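Local coordinates for enoyl-CoA hydratase (Mycobacterium thermoresistibile, PDB 3T3W) that probably catalyses the hydration of trans-2-enoyl-CoA thioesters to 3-hydroxyacyl-CoA in lipid metabolism, as a member of the crotonase family, at the interface of chains A and B. Coordinates in Å, arbitrary orientation; residue numbers count along the deposited sequence, not the author numbering. Chains: chain A/B, Enoyl-CoA hydratase.

Contact 1: the interface of chains A and B. Residues chain A 198-199, 213; chain B 178, 182, 184.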
# COMPACT_ATOMS: atom_id res chain seq x y z
N ASN A 198 9.79 -9.36 -23.53
CA ASN A 198 8.72 -10.27 -23.92
C ASN A 198 9.18 -11.37 -24.86
O ASN A 198 8.76 -12.55 -24.73
CB ASN A 198 7.59 -9.50 -24.64
CG ASN A 198 6.77 -8.64 -23.69
OD1 ASN A 198 7.14 -7.53 -23.39
ND2 ASN A 198 5.64 -9.16 -23.24
N ARG A 199 10.02 -11.00 -25.83
CA ARG A 199 10.47 -11.95 -26.82
C ARG A 199 11.85 -11.53 -27.32
O ARG A 199 12.14 -10.31 -27.39
CB ARG A 199 9.55 -11.90 -28.06
CG ARG A 199 8.08 -12.15 -27.82
CD ARG A 199 7.32 -12.38 -29.11
NE ARG A 199 5.90 -12.43 -28.80
CZ ARG A 199 4.93 -12.34 -29.70
NH1 ARG A 199 5.25 -12.19 -30.99
NH2 ARG A 199 3.66 -12.38 -29.29
N LEU A 213 3.65 -8.10 -34.74
CA LEU A 213 3.00 -8.07 -33.42
C LEU A 213 2.11 -6.85 -33.30
O LEU A 213 0.95 -6.95 -32.89
CB LEU A 213 4.04 -8.04 -32.31
CG LEU A 213 3.52 -7.98 -30.88
CD1 LEU A 213 2.53 -9.13 -30.57
CD2 LEU A 213 4.73 -8.00 -29.93
N GLU B 178 0.86 -8.63 -22.97
CA GLU B 178 1.02 -9.28 -24.26
C GLU B 178 -0.13 -10.24 -24.54
O GLU B 178 -0.69 -10.26 -25.63
CB GLU B 178 2.34 -10.02 -24.29
CG GLU B 178 2.56 -10.85 -25.55
CD GLU B 178 3.84 -11.67 -25.55
OE1 GLU B 178 4.70 -11.51 -24.62
OE2 GLU B 178 3.95 -12.56 -26.46
N THR B 182 -3.01 -9.56 -27.44
CA THR B 182 -3.02 -10.48 -28.60
C THR B 182 -4.09 -11.57 -28.55
O THR B 182 -4.51 -12.12 -29.59
CB THR B 182 -1.67 -11.18 -28.78
OG1 THR B 182 -1.42 -12.01 -27.64
CG2 THR B 182 -0.50 -10.16 -29.01
N ARG B 184 -3.40 -14.45 -27.37
CA ARG B 184 -2.65 -15.72 -27.59
C ARG B 184 -2.68 -16.64 -26.40
O ARG B 184 -2.87 -16.21 -25.26
CB ARG B 184 -1.22 -15.50 -28.00
CG ARG B 184 -0.24 -15.15 -26.92
CD ARG B 184 1.17 -15.20 -27.51
NE ARG B 184 2.23 -14.83 -26.58
CZ ARG B 184 2.76 -15.64 -25.67
NH1 ARG B 184 3.77 -15.23 -24.94
NH2 ARG B 184 2.31 -16.88 -25.50
O HOH W 1 6.36 -13.38 -23.40
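A:Arg199 and A:Asn198 meet the carboxylate of B:Glu178 across a subunit interface of this crotonase-family protein. The deposited assembly holds six copies, and crotonase-type enzymes are typically hexamers, so the contact is probably biological.

The charged part is a salt bridge. A:Arg199 comes side-on and puts both NE and NH2 on one oxygen, OE2 of B:Glu178. NH2 lies 2.9 Å from OE2 and NE lies 3.1 Å from OE2. OE2 sits in the guanidinium plane, at its edge. The guanidinium and carboxylate planes are turned 53° apart. NE comes from above the carboxylate plane, NH2 more from its anti side. From its own chain, B:Arg184 adds a second salt bridge, with NE 2.8 Å from B:Glu178 OE2. NE of B:Arg184 comes in over the opposite face of the carboxylate from NE of A:Arg199. Three guanidinium N-H donors thus share OE2, which should favour the ionised carboxylate.

The other carboxylate oxygen takes neutral partners. The amide ND2 of A:Asn198 donates to B:Glu178 OE1 over 2.9 Å, on the anti side and fairly straight, at 159° at the hydrogen. The two side chains slide past each other in opposite directions. A water lies 2.8 Å from B:Glu178 OE1 and also meets the backbone O of A:Asn198. B:Glu178 reaches across because CG is anti to the backbone N (chi1 175°) and the chain is extended beyond it.

Apolar packing is slight. CD1 of A:Leu213 touches the methyl CG2 of B:Thr182 at 3.6 Å, the side chains crossing at about a right angle. CD2, the other branch of A:Leu213, lies over the centre of one face of the A:Arg199 guanidinium.

Second-shell bonds steady the chain B side. B:Thr182 OG1 donates to the backbone O of B:Glu178, 2.8 Å away, and accepts from the backbone N of B:Arg184.

Contact 2: the interface of chains A and B. Residues chain A 227-228, 230-231; chain B 160, 248, 251, 254.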
# COMPACT_ATOMS: atom_id res chain seq x y z
N GLN A 227 -8.17 -0.51 -21.77
CA GLN A 227 -8.52 -0.97 -20.44
C GLN A 227 -7.73 -2.21 -20.01
O GLN A 227 -7.52 -2.44 -18.82
CB GLN A 227 -10.01 -1.15 -20.32
CG GLN A 227 -10.85 0.14 -20.39
CD GLN A 227 -10.39 1.22 -19.41
OE1 GLN A 227 -9.34 1.84 -19.61
NE2 GLN A 227 -11.14 1.42 -18.34
N ALA A 228 -7.31 -3.02 -20.96
CA ALA A 228 -6.32 -4.08 -20.67
C ALA A 228 -5.01 -3.52 -20.14
O ALA A 228 -4.44 -4.01 -19.14
CB ALA A 228 -6.06 -4.98 -21.89
N ARG A 230 -4.74 -0.53 -18.77
CA ARG A 230 -5.10 0.04 -17.47
C ARG A 230 -5.16 -1.02 -16.35
O ARG A 230 -4.68 -0.77 -15.25
CB ARG A 230 -6.45 0.75 -17.52
CG ARG A 230 -6.55 1.70 -16.33
CD ARG A 230 -7.90 2.29 -16.22
NE ARG A 230 -7.98 3.15 -15.04
CZ ARG A 230 -7.68 4.44 -15.01
NH1 ARG A 230 -7.23 5.08 -16.15
NH2 ARG A 230 -7.88 5.11 -13.86
N ALA A 231 -5.72 -2.18 -16.66
CA ALA A 231 -5.84 -3.29 -15.68
C ALA A 231 -4.45 -3.63 -15.10
O ALA A 231 -4.25 -3.71 -13.87
CB ALA A 231 -6.50 -4.51 -16.33
N GLY B 160 -11.31 -5.60 -20.97
CA GLY B 160 -9.91 -5.59 -20.55
C GLY B 160 -9.52 -6.72 -19.59
O GLY B 160 -9.10 -6.47 -18.46
N VAL B 248 -9.49 -3.55 -10.52
CA VAL B 248 -9.64 -4.08 -11.86
C VAL B 248 -11.06 -4.54 -12.14
O VAL B 248 -11.51 -4.45 -13.30
CB VAL B 248 -8.57 -5.11 -12.23
CG1 VAL B 248 -8.69 -5.55 -13.71
CG2 VAL B 248 -7.19 -4.54 -11.94
N ILE B 251 -12.58 -1.66 -13.74
CA ILE B 251 -12.04 -1.50 -15.11
C ILE B 251 -12.75 -2.45 -16.07
O ILE B 251 -13.15 -2.07 -17.20
CB ILE B 251 -10.50 -1.71 -15.10
CG1 ILE B 251 -9.85 -0.62 -14.26
CG2 ILE B 251 -9.96 -1.76 -16.53
CD1 ILE B 251 -8.34 -0.87 -13.95
N THR B 254 -16.21 -1.23 -16.95
CA THR B 254 -16.25 -0.19 -17.96
C THR B 254 -16.28 -0.80 -19.37
O THR B 254 -16.81 -0.18 -20.30
CB THR B 254 -15.12 0.85 -17.87
OG1 THR B 254 -13.85 0.27 -18.18
CG2 THR B 254 -15.09 1.54 -16.48
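B:Ile251 lies across A:Gln227, A:Arg230 and A:Ala231, which stand on one helix of chain A. This is a mainly apolar helix-helix patch of the subunit interface, probably part of the hexamer contact. The two branches of B:Ile251 do different work. CG2 points at A:Gln227, 3.4 Å from the backbone O and 3.8 Å from the side-chain CB. CD1 reaches the other way, to A:Ala231 CA and to the aliphatic part of A:Arg230, where CD is 3.9 Å from it. CG1 of B:Ile251 is anti to its carbonyl carbon (chi1 -64°), and the chain runs on extended, which carries CD1 out to A:Arg230 and A:Ala231. B:Ile251 crosses both A:Gln227 and A:Arg230 at a slant.

A:Gln227 is bent at chi2 (-53°), which brings its amide to B:Thr254. The two side chains meet at about a right angle. NE2 donates to the hydroxyl OG1 of B:Thr254 at 2.9 Å, nearly straight, with OG1 close to the amide plane. The same hydroxyl donates to the backbone O of B:Ile251, 2.6 Å away. With its hydrogen probably engaged there, OG1 can act as acceptor for A:Gln227 NE2.

Small residues let the backbones come close. The methyl CB of A:Ala231 touches CG1 of B:Val248 at 3.6 Å. CG2 of B:Val248 faces the backbone O of A:Ala231. B:Gly160 offers only backbone: its CA lies 3.7 Å from the N of A:Ala228.

The chain A residues all belong to helix 222-238. B:Val248, B:Ile251 and B:Thr254 line one side of helix 241-263. B:Gly160 sits in a loop beside them, so the chain A helix packs against both elements.

The C-alpha centres of contact 1 and contact 2 are about 18 Å apart, and both belong to one interface between chains A and B. They share no residue. On chain A, contact 1 uses a loop residue, the start of strand 199-201 and helix 206-218, while contact 2 uses the following helix 222-238. On chain B, helix 173-182 and the loop after it serve contact 1, and helix 241-263 with a loop serves contact 2. Contact 1 is mainly charged and contact 2 mainly apolar. Together they join the C-terminal half of both chains, which probably helps hold the six-copy assembly together.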